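PDB 3L7T: VOC domain-containing protein from Streptococcus mutans, which binds zinc as a member of the glyoxalase/bleomycin resistance (VOC) superfamily and may have lactoylglutathione lyase activity. Local coordinates for the interface of chains A and B. Sequence-based numbering; all coordinates share one arbitrary frame. Chains: chain A/B, Putative uncharacterized protein.

Contact 1: the interface of chains A and B. Residues chain A 33, 35, 37, 40-41, 44; chain B 113-114.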
# COMPACT_ATOMS: atom_id res chain seq x y z
N ARG A 33 11.35 -14.31 4.59
CA ARG A 33 11.69 -15.24 3.51
C ARG A 33 12.26 -14.44 2.37
O ARG A 33 11.91 -13.26 2.18
CB ARG A 33 10.44 -15.95 2.95
CG ARG A 33 9.49 -16.50 3.99
CD ARG A 33 8.17 -17.00 3.35
NE ARG A 33 7.15 -17.03 4.37
CZ ARG A 33 6.31 -16.03 4.61
NH1 ARG A 33 6.34 -14.94 3.82
NH2 ARG A 33 5.50 -16.10 5.65
N ASN A 35 12.66 -15.49 -1.90
CA ASN A 35 12.52 -16.51 -2.93
C ASN A 35 12.67 -15.97 -4.33
O ASN A 35 12.19 -14.88 -4.64
CB ASN A 35 11.18 -17.23 -2.78
CG ASN A 35 11.15 -18.11 -1.57
OD1 ASN A 35 11.83 -19.15 -1.52
ND2 ASN A 35 10.37 -17.71 -0.58
N ARG A 37 11.85 -16.83 -8.32
CA ARG A 37 11.17 -17.64 -9.30
C ARG A 37 11.18 -16.90 -10.61
O ARG A 37 10.30 -16.15 -10.89
CB ARG A 37 9.75 -17.94 -8.88
CG ARG A 37 9.62 -18.78 -7.63
CD ARG A 37 10.03 -20.20 -7.88
NE ARG A 37 9.81 -21.07 -6.75
CZ ARG A 37 10.66 -21.25 -5.76
NH1 ARG A 37 11.79 -20.57 -5.71
NH2 ARG A 37 10.37 -22.08 -4.78
N ARG A 40 8.15 -15.95 -13.21
CA ARG A 40 6.94 -16.01 -12.44
C ARG A 40 6.83 -14.77 -11.57
O ARG A 40 5.92 -14.00 -11.71
CB ARG A 40 6.82 -17.26 -11.61
CG ARG A 40 5.59 -17.25 -10.78
CD ARG A 40 4.93 -18.56 -10.78
NE ARG A 40 5.83 -19.59 -10.32
CZ ARG A 40 6.10 -19.84 -9.05
NH1 ARG A 40 5.58 -19.12 -8.10
NH2 ARG A 40 6.90 -20.82 -8.75
N HIS A 41 7.76 -14.59 -10.66
CA HIS A 41 7.73 -13.39 -9.82
C HIS A 41 9.09 -12.81 -9.50
O HIS A 41 9.21 -11.99 -8.60
CB HIS A 41 6.91 -13.61 -8.54
CG HIS A 41 7.56 -14.54 -7.55
ND1 HIS A 41 8.85 -14.36 -7.09
CD2 HIS A 41 7.05 -15.59 -6.86
CE1 HIS A 41 9.12 -15.28 -6.20
NE2 HIS A 41 8.05 -16.05 -6.04
N LYS A 44 11.10 -12.24 -4.62
CA LYS A 44 10.06 -11.85 -3.70
C LYS A 44 10.63 -11.89 -2.29
O LYS A 44 11.16 -12.92 -1.86
CB LYS A 44 8.87 -12.81 -3.81
CG LYS A 44 7.69 -12.46 -2.85
CD LYS A 44 6.53 -13.47 -2.95
CE LYS A 44 5.37 -13.05 -2.06
NZ LYS A 44 5.51 -13.51 -0.63
N ASP B 113 2.32 -19.10 -2.23
CA ASP B 113 3.44 -19.89 -2.70
C ASP B 113 4.31 -20.47 -1.57
O ASP B 113 4.97 -21.49 -1.77
CB ASP B 113 4.30 -19.10 -3.68
CG ASP B 113 3.68 -19.01 -5.06
OD1 ASP B 113 2.95 -19.95 -5.46
OD2 ASP B 113 3.85 -17.96 -5.73
N TYR B 114 4.35 -19.81 -0.42
CA TYR B 114 5.33 -20.18 0.60
C TYR B 114 4.77 -20.65 1.90
O TYR B 114 5.51 -21.20 2.71
CB TYR B 114 6.40 -19.10 0.83
CG TYR B 114 7.10 -18.86 -0.45
CD1 TYR B 114 7.81 -19.90 -1.05
CD2 TYR B 114 6.76 -17.77 -1.23
CE1 TYR B 114 8.30 -19.79 -2.31
CE2 TYR B 114 7.30 -17.61 -2.48
CZ TYR B 114 8.06 -18.65 -3.02
OH TYR B 114 8.50 -18.56 -4.30
O HOH W 1 3.55 -16.85 -7.97
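B:Tyr114, in the loop of chain B between strands 110-111 and 118-123, lays its ring along strand 30-37 of chain A and the turn that joins it to strand 42-49, in a peripheral patch of the two-fold dimer interface. Its CG is anti to the carbonyl carbon, beside the backbone N, which points the phenol toward that turn. The amide of A:Asn35 comes tip to tip over one face and stacks nearly parallel, the planes 7° apart, with ND2 above the ring centre and 3.4 Å from B:Tyr114 CE1. The opposite face is backed toward its rim by CB of the neighbouring B:Asp113, so the ring is clamped between the amide of one chain and a methylene of the other. At the near end CD of the extended A:Arg33 packs against B:Tyr114 CB at 3.7 Å. At the far end the phenolic OH of B:Tyr114 lies 3.1 Å from A:His41 NE2, a nearly straight hydrogen bond (162° at the hydrogen) in which either group could be the donor. The imidazole sits in the crowded position between backbone N and carbonyl carbon (chi1 70°), with A:Arg37 CB over one face and A:Lys44 CD toward the rim of the other; this packing probably fixes its rotation. B:Asp113 reaches instead for A:Arg40, whose chain bends at chi2 and chi3. The guanidinium is steeply turned against the carboxylate, and the salt bridge from A:Arg40 NH1 to B:Asp113 OD2 spans 3.2 Å without a hydrogen bond. Water 1 takes the N-H instead: it lies in the guanidinium plane, 3.0 Å from A:Arg40 NH1, and also contacts B:Asp113 OD2.

Contact 2: the interface of chains A and B. Residues chain A 2-8; chain B 49-50, 85-89.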
# COMPACT_ATOMS: atom_id res chain seq x y z
N LYS A 2 -16.00 -9.62 6.68
CA LYS A 2 -15.13 -9.68 7.91
C LYS A 2 -13.63 -9.56 7.60
O LYS A 2 -12.83 -10.49 7.84
CB LYS A 2 -15.43 -10.93 8.73
CG LYS A 2 -16.64 -10.75 9.65
CD LYS A 2 -16.85 -11.96 10.56
CE LYS A 2 -17.54 -11.57 11.85
NZ LYS A 2 -17.23 -12.52 12.94
N LEU A 3 -13.25 -8.39 7.12
CA LEU A 3 -11.86 -8.15 6.78
C LEU A 3 -11.15 -7.64 8.04
O LEU A 3 -11.26 -6.47 8.38
CB LEU A 3 -11.79 -7.14 5.64
CG LEU A 3 -11.79 -7.56 4.16
CD1 LEU A 3 -12.31 -8.96 3.87
CD2 LEU A 3 -12.42 -6.51 3.24
N LYS A 4 -10.47 -8.55 8.73
CA LYS A 4 -10.11 -8.38 10.13
C LYS A 4 -8.91 -7.45 10.31
O LYS A 4 -8.80 -6.75 11.31
CB LYS A 4 -9.74 -9.74 10.74
CG LYS A 4 -10.88 -10.74 10.80
CD LYS A 4 -10.34 -12.16 10.89
CE LYS A 4 -9.98 -12.52 12.31
NZ LYS A 4 -9.31 -13.85 12.36
N ALA A 5 -7.99 -7.50 9.36
CA ALA A 5 -6.70 -6.86 9.49
C ALA A 5 -6.03 -6.95 8.12
O ALA A 5 -6.53 -7.63 7.23
CB ALA A 5 -5.85 -7.57 10.56
N VAL A 6 -5.02 -6.13 7.92
CA VAL A 6 -4.15 -6.29 6.76
C VAL A 6 -3.24 -7.48 7.01
O VAL A 6 -2.66 -7.60 8.10
CB VAL A 6 -3.33 -5.01 6.50
CG1 VAL A 6 -2.30 -5.25 5.42
CG2 VAL A 6 -4.27 -3.92 6.06
N HIS A 7 -3.11 -8.32 6.01
CA HIS A 7 -2.18 -9.44 6.05
C HIS A 7 -0.81 -9.02 5.54
O HIS A 7 0.22 -9.26 6.20
CB HIS A 7 -2.71 -10.57 5.17
CG HIS A 7 -1.83 -11.78 5.18
ND1 HIS A 7 -0.84 -11.98 4.26
CD2 HIS A 7 -1.78 -12.83 6.04
CE1 HIS A 7 -0.18 -13.09 4.57
NE2 HIS A 7 -0.75 -13.63 5.63
N HIS A 8 -0.80 -8.38 4.37
CA HIS A 8 0.46 -7.86 3.81
C HIS A 8 0.20 -6.75 2.81
O HIS A 8 -0.94 -6.56 2.32
CB HIS A 8 1.29 -9.02 3.17
CG HIS A 8 0.69 -9.59 1.92
ND1 HIS A 8 -0.13 -10.70 1.93
CD2 HIS A 8 0.87 -9.27 0.62
CE1 HIS A 8 -0.44 -11.03 0.69
NE2 HIS A 8 0.12 -10.14 -0.12
N CYS B 49 -8.99 -0.79 9.82
CA CYS B 49 -8.69 -2.16 9.45
C CYS B 49 -7.75 -2.80 10.47
O CYS B 49 -6.57 -2.43 10.56
CB CYS B 49 -8.08 -2.24 8.05
SG CYS B 49 -7.86 -3.96 7.55
N GLY B 50 -8.29 -3.63 11.36
CA GLY B 50 -7.54 -4.05 12.55
C GLY B 50 -6.96 -2.86 13.28
O GLY B 50 -7.67 -1.87 13.51
N LEU B 85 -2.81 -4.90 -1.82
CA LEU B 85 -3.08 -4.95 -0.39
C LEU B 85 -3.88 -6.21 -0.12
O LEU B 85 -4.85 -6.51 -0.83
CB LEU B 85 -3.91 -3.71 -0.03
CG LEU B 85 -4.24 -3.48 1.44
CD1 LEU B 85 -3.00 -3.32 2.28
CD2 LEU B 85 -5.08 -2.19 1.54
N ALA B 86 -3.47 -6.97 0.89
CA ALA B 86 -4.12 -8.23 1.20
C ALA B 86 -4.68 -8.12 2.60
O ALA B 86 -4.04 -7.59 3.49
CB ALA B 86 -3.13 -9.41 1.12
N PHE B 87 -5.89 -8.64 2.78
CA PHE B 87 -6.55 -8.63 4.08
C PHE B 87 -6.59 -10.04 4.62
O PHE B 87 -6.87 -10.99 3.88
CB PHE B 87 -7.98 -8.12 3.89
CG PHE B 87 -8.06 -6.74 3.33
CD1 PHE B 87 -7.68 -5.65 4.11
CD2 PHE B 87 -8.57 -6.52 2.06
CE1 PHE B 87 -7.73 -4.37 3.62
CE2 PHE B 87 -8.65 -5.21 1.55
CZ PHE B 87 -8.21 -4.14 2.32
N TYR B 88 -6.47 -10.14 5.93
CA TYR B 88 -6.48 -11.42 6.60
C TYR B 88 -7.92 -11.80 6.89
O TYR B 88 -8.69 -10.97 7.34
CB TYR B 88 -5.71 -11.27 7.91
CG TYR B 88 -5.65 -12.53 8.73
CD1 TYR B 88 -5.04 -13.67 8.23
CD2 TYR B 88 -6.15 -12.55 10.02
CE1 TYR B 88 -4.96 -14.82 8.99
CE2 TYR B 88 -6.09 -13.70 10.79
CZ TYR B 88 -5.48 -14.82 10.27
OH TYR B 88 -5.42 -15.97 11.02
N VAL B 89 -8.32 -13.01 6.49
CA VAL B 89 -9.67 -13.50 6.80
C VAL B 89 -9.59 -14.93 7.35
O VAL B 89 -8.58 -15.64 7.18
CB VAL B 89 -10.63 -13.48 5.57
CG1 VAL B 89 -10.84 -12.05 5.05
CG2 VAL B 89 -10.08 -14.37 4.48
O HOH W 2 -4.44 -4.30 9.98
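The N-terminal segment and strand 5-12 of chain A run antiparallel to strand 81-88 of chain B, with the end of strand 42-49 and B:Gly50 alongside, so that a beta-sheet of this glyoxalase/VOC-family protein continues across the dimer interface. B:Tyr88 N donates to A:Ala5 O at 2.8 Å. Further along, A:His7 N donates to B:Ala86 O, also at 2.8 Å. Both donors stand above the carbonyl plane, whereas B:Ala86 N approaches A:His8 O nearly along the C=O axis (163°). On the edge of A:Val6 turned toward strand 42-49, water 2 joins A:Val6 N to B:Cys49 O.

A bulge at A:His7, where A:His7 and A:His8 both sit opposite B:Ala86, brings both imidazoles to the same side of the paired strands. A:His7 extends with CG anti to the backbone N (chi1 -178°), while A:His8 takes the crowded position between backbone N and carbonyl carbon (chi1 69°). Their imidazoles meet edge to edge: A:His8 ND1 donates to A:His7 ND1 at 2.7 Å, in the plane of both rings. This second-shell bond would fix the rotation of A:His8, a zinc ligand, and leave its NE2 for the metal. B:Ala86 CB lies over a face of the same imidazole in a CH-pi contact. Next to it, B:Tyr88 crosses A:His7 obliquely, and A:Lys4 runs alongside the phenol pointing the same way, bringing A:Lys4 NZ 3.6 Å from B:Tyr88 CE2.

The other side of the strands is apolar. A:Leu3 lies beside B:Val89, CD1 to CG1 at 3.6 Å, and crosses B:Phe87 obliquely. A:Val6 crosses B:Leu85 at about a right angle, CG1 near B:Leu85 CD1, and its CG2 packs against B:Cys49 SG at 3.9 Å.

Contact 1 and contact 2 belong to one two-fold symmetric interface, the centres of their C-alpha atoms about 21 Å apart, and each recurs with the chains exchanged. They have no residue in common, but strand 42-49 serves both: chain A contributes A:Lys44 to contact 1, and chain B contributes B:Cys49 to contact 2. Contact 2 joins the chains through backbone pairing beside a zinc ligand, whereas contact 1 closes a peripheral edge with side chains from a loop and a hairpin. Together with their twins they tie the subunits at well-separated places and may help position the zinc sites, which in this family typically draw ligands from both subunits.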